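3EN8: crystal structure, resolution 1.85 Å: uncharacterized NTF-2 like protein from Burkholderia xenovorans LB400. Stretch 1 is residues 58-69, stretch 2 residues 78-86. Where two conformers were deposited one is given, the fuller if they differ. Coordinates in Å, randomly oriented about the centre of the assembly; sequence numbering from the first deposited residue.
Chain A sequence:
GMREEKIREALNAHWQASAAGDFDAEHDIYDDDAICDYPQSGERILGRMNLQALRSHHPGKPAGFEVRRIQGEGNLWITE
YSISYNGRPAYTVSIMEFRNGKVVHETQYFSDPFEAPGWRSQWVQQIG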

# COMPACT_ATOMS: atom_id res chain seq x y z
N HIS A 58 19.86 9.94 -4.95
CA HIS A 58 19.59 8.61 -5.49
C HIS A 58 18.26 8.04 -5.01
O HIS A 58 17.99 8.03 -3.81
CB HIS A 58 20.72 7.66 -5.13
CG HIS A 58 20.53 6.27 -5.65
ND1 HIS A 58 21.13 5.82 -6.81
CD2 HIS A 58 19.77 5.25 -5.20
CE1 HIS A 58 20.76 4.58 -7.03
NE2 HIS A 58 19.94 4.20 -6.07
N PRO A 59 17.44 7.50 -5.94
CA PRO A 59 17.80 7.20 -7.33
C PRO A 59 17.64 8.37 -8.31
O PRO A 59 17.92 8.25 -9.50
CB PRO A 59 16.83 6.08 -7.70
CG PRO A 59 15.60 6.38 -6.91
CD PRO A 59 16.07 7.05 -5.63
N GLY A 60 17.21 9.50 -7.78
CA GLY A 60 16.94 10.67 -8.63
C GLY A 60 15.70 10.48 -9.48
O GLY A 60 14.87 9.63 -9.20
N LYS A 61 15.60 11.27 -10.54
CA LYS A 61 14.42 11.26 -11.41
C LYS A 61 14.19 9.89 -12.06
O LYS A 61 15.10 9.32 -12.67
CB LYS A 61 14.56 12.32 -12.50
CG LYS A 61 13.33 12.46 -13.37
CD LYS A 61 13.67 13.12 -14.66
CE LYS A 61 12.51 13.07 -15.63
NZ LYS A 61 12.87 13.81 -16.86
N PRO A 62 12.96 9.36 -11.98
CA PRO A 62 12.70 8.08 -12.65
C PRO A 62 12.70 8.19 -14.19
O PRO A 62 12.30 9.21 -14.74
CB PRO A 62 11.33 7.71 -12.13
CG PRO A 62 10.68 8.99 -11.84
CD PRO A 62 11.75 9.89 -11.33
N ALA A 63 13.19 7.15 -14.87
CA ALA A 63 13.18 7.11 -16.35
C ALA A 63 11.75 6.97 -16.87
O ALA A 63 11.44 7.29 -18.02
CB ALA A 63 14.09 5.96 -16.90
N GLY A 64 10.89 6.45 -15.99
CA GLY A 64 9.50 6.15 -16.30
C GLY A 64 8.65 6.27 -15.04
O GLY A 64 9.06 5.83 -13.99
N PHE A 65 7.48 6.86 -15.20
CA PHE A 65 6.53 7.17 -14.08
C PHE A 65 5.11 7.21 -14.59
O PHE A 65 4.82 7.83 -15.63
CB PHE A 65 6.87 8.52 -13.43
CG PHE A 65 6.03 8.83 -12.20
CD1 PHE A 65 4.74 9.27 -12.33
CD2 PHE A 65 6.56 8.67 -10.94
CE1 PHE A 65 3.96 9.54 -11.20
CE2 PHE A 65 5.78 8.94 -9.81
CZ PHE A 65 4.49 9.36 -9.95
N GLU A 66 4.23 6.53 -13.85
CA GLU A 66 2.80 6.54 -14.18
C GLU A 66 1.95 6.28 -12.95
O GLU A 66 2.20 5.34 -12.19
CB GLU A 66 2.53 5.49 -15.26
CG GLU A 66 1.12 5.22 -15.64
CD GLU A 66 1.08 4.11 -16.70
OE1 GLU A 66 1.53 2.97 -16.42
OE2 GLU A 66 0.63 4.40 -17.82
N VAL A 67 0.97 7.14 -12.74
CA VAL A 67 0.03 6.91 -11.63
C VAL A 67 -1.00 5.88 -12.05
O VAL A 67 -1.56 5.95 -13.17
CB VAL A 67 -0.67 8.19 -11.16
CG1 VAL A 67 -1.74 7.85 -10.07
CG2 VAL A 67 0.37 9.19 -10.58
N ARG A 68 -1.24 4.92 -11.17
CA ARG A 68 -2.27 3.89 -11.38
C ARG A 68 -3.63 4.32 -10.81
O ARG A 68 -4.70 4.31 -11.45
CB ARG A 68 -1.86 2.57 -10.71
CG ARG A 68 -2.86 1.45 -10.96
CD ARG A 68 -2.53 0.15 -10.22
NE ARG A 68 -3.52 -0.91 -10.45
CZ ARG A 68 -3.44 -1.80 -11.44
NH1 ARG A 68 -2.46 -1.76 -12.32
NH2 ARG A 68 -4.39 -2.73 -11.57
N ARG A 69 -3.56 4.72 -9.58
CA ARG A 69 -4.78 5.12 -8.84
C ARG A 69 -4.45 5.94 -7.60
O ARG A 69 -3.49 5.65 -6.89
CB ARG A 69 -5.56 3.89 -8.40
CG ARG A 69 -6.89 4.22 -7.76
CD ARG A 69 -7.69 2.98 -7.45
NE ARG A 69 -9.04 3.37 -7.04
CZ ARG A 69 -9.88 2.55 -6.42
NH1 ARG A 69 -9.49 1.32 -6.12
NH2 ARG A 69 -11.08 2.96 -6.08
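Stretch 2, residues 78-86: ITEYSISYN

Stretch 2 lies alongside stretch 1 as its antiparallel β-sheet neighbour, joined mainly by backbone hydrogen bonds, with a bulge at one end and a tyrosine ring packed on a proline-rich loop at the other. Residues 78-85 are extended, with phi between -105° and -159° and psi between 124° and 164°, and they pair with strand 64-69. The two axes approach to 4.4 Å, and their N-to-C directions differ by 147°, so the strands run antiparallel with a marked twist.

The register follows from the bridges. Gly64 pairs with Ser84 (CA to CA 4.8 Å) and Glu66 with Ser82 (CA to CA 5.3 Å), both hydrogen-bonded pairs; the narrower pairs between and beyond them, Phe65 with Ile83 (CA to CA 4.6 Å) and Val67 with Tyr81 (CA to CA 4.2 Å), are not. The Glu66 bonds are close to straight: Glu66 N to Ser82 O is 3.0 Å at 160°, and Ser82 N to Glu66 O is 2.8 Å at 172°. At the other bonded pair, Ser84 N lies 2.8 Å from Gly64 O, while the return bond from Gly64 N to Ser84 O, 3.2 Å, is weak at 131°. Ala63 N also reaches Ser84 O at 3.0 Å, again weakly.

Between Val67 and Arg69 the register slips by one residue. Arg68, with psi of -51°, is the extra residue of this β bulge, and Glu80 O accepts from two successive amides, Arg68 N at 2.8 Å and Arg69 N at 3.1 Å. Glu80 N completes the pairing by donating to Arg69 O at 2.8 Å.

Side chains alternate between the sheet faces. Phe65, Val67, Tyr81 and Ile83 share one; Phe65 CE2 comes within 3.4 Å of Tyr81 CD2, with ring planes inclined at 32°, and Phe65 CD2 lies 3.9 Å from Ile83 CG2. Glu66, Arg69, Glu80 and Ser82 share the other, where water mediates polar contacts. One water lies 2.7 Å from Glu66 OE1 and 3.0 Å from Ser82 OG. Arg68 NE and Glu80 OE1, 4.0 Å apart and thus beyond a salt bridge, are linked by another.

At the far end, the Tyr85 side chain turns back over the loop, and its residue has the largest covered area, 100 Å². Tyr85 OH donates to Gly60 O at 2.6 Å, anchoring the ring, while Pro59 CG and Pro62 CB lie 3.6 and 3.8 Å from Tyr85 CZ.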

# COMPACT_ATOMS: atom_id res chain seq x y z
N ILE A 78 -3.77 7.40 -0.43
CA ILE A 78 -2.95 6.33 -0.95
C ILE A 78 -2.87 6.32 -2.47
O ILE A 78 -3.86 6.28 -3.19
CB ILE A 78 -3.34 4.96 -0.38
CG1 ILE A 78 -2.30 3.93 -0.80
CG2 ILE A 78 -4.78 4.54 -0.76
CD1 ILE A 78 -2.49 2.58 -0.11
N THR A 79 -1.63 6.36 -2.91
CA THR A 79 -1.30 6.44 -4.32
C THR A 79 -0.60 5.16 -4.71
O THR A 79 0.38 4.73 -4.08
CB THR A 79 -0.42 7.68 -4.69
OG1 THR A 79 -1.06 8.89 -4.31
CG2 THR A 79 -0.10 7.68 -6.21
N GLU A 80 -1.15 4.56 -5.75
CA GLU A 80 -0.57 3.41 -6.41
C GLU A 80 0.01 3.89 -7.71
O GLU A 80 -0.65 4.56 -8.50
CB GLU A 80 -1.65 2.35 -6.69
CG GLU A 80 -2.31 1.70 -5.45
CD GLU A 80 -3.50 0.91 -5.85
OE1 GLU A 80 -3.28 -0.12 -6.52
OE2 GLU A 80 -4.64 1.32 -5.50
N TYR A 81 1.25 3.55 -7.94
CA TYR A 81 1.95 4.11 -9.13
C TYR A 81 3.10 3.24 -9.46
O TYR A 81 3.49 2.43 -8.67
CB TYR A 81 2.42 5.56 -8.92
CG TYR A 81 3.45 5.86 -7.82
CD1 TYR A 81 3.09 5.90 -6.46
CD2 TYR A 81 4.76 6.16 -8.13
CE1 TYR A 81 4.01 6.19 -5.49
CE2 TYR A 81 5.70 6.47 -7.15
CZ TYR A 81 5.32 6.48 -5.80
OH TYR A 81 6.28 6.79 -4.82
N SER A 82 3.60 3.42 -10.68
CA SER A 82 4.77 2.69 -11.16
C SER A 82 5.93 3.68 -11.40
O SER A 82 5.75 4.83 -11.87
CB SER A 82 4.44 1.93 -12.46
OG SER A 82 3.51 0.90 -12.21
N ILE A 83 7.10 3.24 -11.00
CA ILE A 83 8.34 3.94 -11.29
C ILE A 83 9.30 2.97 -11.99
O ILE A 83 9.28 1.77 -11.72
CB ILE A 83 8.98 4.50 -10.01
CG1 ILE A 83 9.45 3.40 -9.07
CG2 ILE A 83 8.00 5.40 -9.27
CD1 ILE A 83 10.12 3.92 -7.81
N SER A 84 10.14 3.45 -12.88
CA SER A 84 11.04 2.53 -13.53
C SER A 84 12.38 3.17 -13.85
O SER A 84 12.46 4.35 -14.17
CB SER A 84 10.37 1.98 -14.81
OG SER A 84 11.19 1.11 -15.54
N TYR A 85 13.40 2.34 -13.69
CA TYR A 85 14.80 2.63 -13.98
C TYR A 85 15.38 1.41 -14.67
O TYR A 85 15.16 0.29 -14.25
CB TYR A 85 15.61 2.89 -12.69
CG TYR A 85 15.11 4.03 -11.84
CD1 TYR A 85 14.10 3.84 -10.90
CD2 TYR A 85 15.68 5.28 -11.95
CE1 TYR A 85 13.64 4.90 -10.12
CE2 TYR A 85 15.24 6.34 -11.18
CZ TYR A 85 14.23 6.15 -10.27
OH TYR A 85 13.81 7.25 -9.53
N ASN A 86 16.09 1.64 -15.75
CA ASN A 86 16.81 0.59 -16.43
C ASN A 86 15.91 -0.52 -16.96
O ASN A 86 16.32 -1.66 -17.10
CB ASN A 86 17.85 -0.02 -15.50
CG ASN A 86 18.77 1.02 -14.92
OD1 ASN A 86 18.88 1.16 -13.69
ND2 ASN A 86 19.43 1.76 -15.79
O HOH W 1 2.99 1.08 -15.19
O HOH W 2 -5.25 -0.58 -8.39
O HOH W 3 -6.86 -0.04 -5.99